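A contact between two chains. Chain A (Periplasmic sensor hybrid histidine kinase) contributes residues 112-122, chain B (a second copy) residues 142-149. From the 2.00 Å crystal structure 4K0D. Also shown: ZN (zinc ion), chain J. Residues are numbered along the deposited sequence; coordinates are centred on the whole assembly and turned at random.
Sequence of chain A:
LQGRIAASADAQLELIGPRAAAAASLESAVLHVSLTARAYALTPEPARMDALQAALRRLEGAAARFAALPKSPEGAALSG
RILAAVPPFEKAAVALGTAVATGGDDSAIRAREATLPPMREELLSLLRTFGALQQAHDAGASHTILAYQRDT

Chain A, residues 112-122: REATLPPMREE
Chain B, residues 142-149: SHTILAYQ

How do the two backbones lie against each other? Chain B begins as a helix through B:Ile145, and B:Leu146, phi/psi -91/13, is the first residue to leave helical values; B:Ala147 and B:Tyr148 are extended, at -73/149 and -72/136. Chain A keeps near-helical angles but carries a type I turn from A:Glu113 to A:Leu116, closed by A:Leu116 N to A:Glu113 O at 3.0 Å, and is helical by A:Pro117. The chains run in opposite directions: B:His143 CA is 9.0 Å from A:Glu121 CA, B:Leu146 CA is 8.6 Å from A:Pro117 CA, and B:Tyr148 CA is 10.1 Å from A:Ala114 CA.

What does B:His143 bind? A zinc ion joins the chains here, held by B:His143 ND1 at 2.2 Å and A:Glu121 OE2 at 1.8 Å. These two ligand atoms, B:His143 ND1 and A:Glu121 OE2, are 3.1 Å apart because they share the metal, and they are not hydrogen-bonded. Both side chains leave the backbone sideways and reach the ion with their ends: the histidine has chi1 t and chi2 82°, the glutamate m, m and chi3 5°. A:Glu121 OE2 lies at the edge of the imidazole, near its plane. A:Arg120 NH2 also makes a long salt bridge to A:Glu121 OE2, 3.6 Å.

How does B:Leu146 meet the arginine? Its CB points toward chain A, and the m, t rotamer lays B:Leu146 CD1 over one face of the A:Arg120 guanidinium, 3.5 Å from A:Arg120 CZ. The arginine torsions are t, t, then 94° and -133°. With B:Leu146 CD1 over a face, NH1 and NH2 still reach waters: A:Arg120 NH2 donates to water 1 at 2.9 Å, which donates to B:His143 O at 3.1 Å; A:Arg120 NH1 donates to water 2 at 3.0 Å, which donates to B:Leu146 O at 2.7 Å. The two waters thus link the charged group to the carbonyls of B:His143, in the last turn of the helix, and B:Leu146, just beyond it.

Where does B:Tyr148 anchor the far end? B:Ala147 turns its CB away, and the tyrosine, chi1 m and chi2 -67°, starts sideways but brings its hydroxyl to the chain A turn. B:Tyr148 OH donates a short hydrogen bond to A:Glu113 OE1, 2.6 Å, the one direct hydrogen bond between the stretches. A:Glu113 points toward chain B with rotamer t, m and chi3 -28°; its OE2 is bonded elsewhere in the structure. A:Pro117, C-gamma exo, packs beside the phenol, A:Pro117 CG lying 3.4 Å from B:Tyr148 OH and 4.3 Å from B:Tyr148 CZ.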

# COMPACT_ATOMS: atom_id res chain seq x y z
N ARG A 112 2.19 -27.47 -16.85
CA ARG A 112 1.09 -26.67 -16.29
C ARG A 112 1.70 -25.49 -15.57
O ARG A 112 1.22 -24.39 -15.68
CB ARG A 112 0.25 -27.45 -15.30
CG ARG A 112 -0.67 -28.46 -15.95
CD ARG A 112 -1.68 -27.77 -16.84
N GLU A 113 2.78 -25.76 -14.83
CA GLU A 113 3.34 -24.79 -13.92
C GLU A 113 4.07 -23.71 -14.68
O GLU A 113 4.07 -22.55 -14.26
CB GLU A 113 4.27 -25.47 -12.94
CG GLU A 113 4.64 -24.58 -11.76
CD GLU A 113 5.66 -23.51 -12.14
OE1 GLU A 113 6.47 -23.76 -13.08
OE2 GLU A 113 5.65 -22.42 -11.48
N ALA A 114 4.66 -24.08 -15.82
CA ALA A 114 5.42 -23.12 -16.64
C ALA A 114 4.55 -22.01 -17.19
O ALA A 114 5.04 -21.00 -17.66
CB ALA A 114 6.11 -23.81 -17.80
N THR A 115 3.25 -22.24 -17.17
CA THR A 115 2.31 -21.27 -17.66
C THR A 115 2.19 -20.07 -16.70
O THR A 115 1.82 -19.00 -17.12
CB THR A 115 0.95 -21.94 -17.77
OG1 THR A 115 0.98 -22.90 -18.82
CG2 THR A 115 -0.09 -20.94 -18.07
N LEU A 116 2.54 -20.24 -15.44
CA LEU A 116 2.13 -19.29 -14.42
C LEU A 116 3.01 -18.04 -14.36
O LEU A 116 2.49 -16.93 -14.26
CB LEU A 116 2.09 -19.97 -13.05
CG LEU A 116 1.06 -21.12 -12.93
CD1 LEU A 116 1.22 -21.84 -11.62
CD2 LEU A 116 -0.33 -20.52 -13.03
N PRO A 117 4.33 -18.22 -14.40
CA PRO A 117 5.21 -17.07 -14.18
C PRO A 117 4.98 -15.96 -15.22
O PRO A 117 4.95 -14.81 -14.82
CB PRO A 117 6.61 -17.67 -14.26
CG PRO A 117 6.40 -19.07 -13.87
CD PRO A 117 5.09 -19.46 -14.49
N PRO A 118 4.83 -16.29 -16.52
CA PRO A 118 4.51 -15.13 -17.39
C PRO A 118 3.23 -14.40 -16.94
O PRO A 118 3.08 -13.21 -17.14
CB PRO A 118 4.30 -15.75 -18.77
CG PRO A 118 5.11 -17.11 -18.71
CD PRO A 118 5.08 -17.54 -17.27
N MSE A 119 2.28 -15.11 -16.38
CA MSE A 119 1.03 -14.43 -16.04
C MSE A 119 1.24 -13.64 -14.77
O MSE A 119 0.77 -12.50 -14.63
CB MSE A 119 -0.07 -15.44 -15.87
CG MSE A 119 -0.51 -16.01 -17.19
SE MSE A 119 -1.65 -17.62 -16.82
CE MSE A 119 -3.20 -17.09 -17.76
N ARG A 120 2.04 -14.20 -13.89
CA ARG A 120 2.34 -13.55 -12.65
C ARG A 120 3.04 -12.26 -12.96
O ARG A 120 2.70 -11.28 -12.41
CB ARG A 120 3.25 -14.43 -11.81
CG ARG A 120 3.79 -13.77 -10.60
CD ARG A 120 4.78 -14.67 -9.99
NE ARG A 120 6.13 -14.37 -10.43
CZ ARG A 120 7.01 -15.27 -10.85
NH1 ARG A 120 6.70 -16.55 -10.93
NH2 ARG A 120 8.23 -14.89 -11.17
N GLU A 121 4.05 -12.28 -13.82
CA GLU A 121 4.84 -11.09 -14.13
C GLU A 121 3.93 -10.05 -14.73
O GLU A 121 4.01 -8.88 -14.40
CB GLU A 121 6.00 -11.41 -15.13
CG GLU A 121 7.12 -12.32 -14.53
CD GLU A 121 8.12 -11.52 -13.71
OE1 GLU A 121 7.94 -10.30 -13.51
OE2 GLU A 121 9.13 -12.09 -13.31
N GLU A 122 3.06 -10.45 -15.65
CA GLU A 122 2.23 -9.44 -16.27
C GLU A 122 1.35 -8.84 -15.18
O GLU A 122 1.05 -7.63 -15.17
CB GLU A 122 1.35 -10.08 -17.33
CG GLU A 122 0.48 -9.09 -18.05
CD GLU A 122 -0.50 -9.78 -18.96
OE1 GLU A 122 -0.87 -10.93 -18.64
OE2 GLU A 122 -0.89 -9.20 -20.00
N SER B 142 11.25 -11.11 -4.68
CA SER B 142 10.24 -12.03 -5.17
C SER B 142 10.72 -12.80 -6.38
O SER B 142 10.56 -14.02 -6.46
CB SER B 142 9.01 -11.27 -5.56
OG SER B 142 8.54 -10.68 -4.40
N HIS B 143 11.28 -12.07 -7.33
CA HIS B 143 11.71 -12.72 -8.55
C HIS B 143 12.68 -13.82 -8.24
O HIS B 143 12.57 -14.93 -8.77
CB HIS B 143 12.37 -11.75 -9.51
CG HIS B 143 12.73 -12.40 -10.81
ND1 HIS B 143 11.81 -12.58 -11.82
CD2 HIS B 143 13.88 -12.97 -11.23
CE1 HIS B 143 12.40 -13.20 -12.83
NE2 HIS B 143 13.65 -13.45 -12.49
N THR B 144 13.65 -13.51 -7.38
CA THR B 144 14.74 -14.41 -7.07
C THR B 144 14.17 -15.59 -6.34
O THR B 144 14.50 -16.74 -6.60
CB THR B 144 15.75 -13.71 -6.17
OG1 THR B 144 16.49 -12.75 -6.94
CG2 THR B 144 16.71 -14.70 -5.54
N ILE B 145 13.26 -15.31 -5.41
CA ILE B 145 12.67 -16.40 -4.67
C ILE B 145 11.91 -17.34 -5.59
O ILE B 145 11.90 -18.54 -5.38
CB ILE B 145 11.75 -15.93 -3.53
CG1 ILE B 145 12.61 -15.57 -2.32
CG2 ILE B 145 10.78 -17.04 -3.15
CD1 ILE B 145 11.90 -14.67 -1.36
N LEU B 146 11.22 -16.82 -6.60
CA LEU B 146 10.50 -17.73 -7.47
C LEU B 146 11.32 -18.22 -8.67
O LEU B 146 10.75 -18.76 -9.60
CB LEU B 146 9.21 -17.09 -7.96
CG LEU B 146 8.31 -16.52 -6.85
CD1 LEU B 146 7.12 -15.82 -7.42
CD2 LEU B 146 7.86 -17.63 -5.98
N ALA B 147 12.64 -18.00 -8.67
CA ALA B 147 13.43 -18.37 -9.83
C ALA B 147 13.56 -19.92 -9.87
O ALA B 147 13.55 -20.57 -8.83
CB ALA B 147 14.81 -17.71 -9.77
N TYR B 148 13.65 -20.49 -11.08
CA TYR B 148 13.84 -21.94 -11.27
C TYR B 148 15.26 -22.39 -10.90
O TYR B 148 16.24 -21.73 -11.27
CB TYR B 148 13.57 -22.34 -12.72
CG TYR B 148 12.12 -22.24 -13.10
CD1 TYR B 148 11.18 -23.11 -12.54
CD2 TYR B 148 11.66 -21.30 -14.03
CE1 TYR B 148 9.83 -23.03 -12.88
CE2 TYR B 148 10.31 -21.21 -14.39
CZ TYR B 148 9.40 -22.08 -13.81
OH TYR B 148 8.06 -22.03 -14.13
N GLN B 149 15.37 -23.51 -10.17
CA GLN B 149 16.67 -23.99 -9.68
C GLN B 149 17.20 -25.18 -10.50
O GLN B 149 16.50 -25.73 -11.35
CB GLN B 149 16.60 -24.39 -8.20
ZN ZN J . 10.19 -11.14 -12.19
O HOH W 1 10.96 -15.97 -11.20
O HOH W 2 9.15 -18.03 -11.68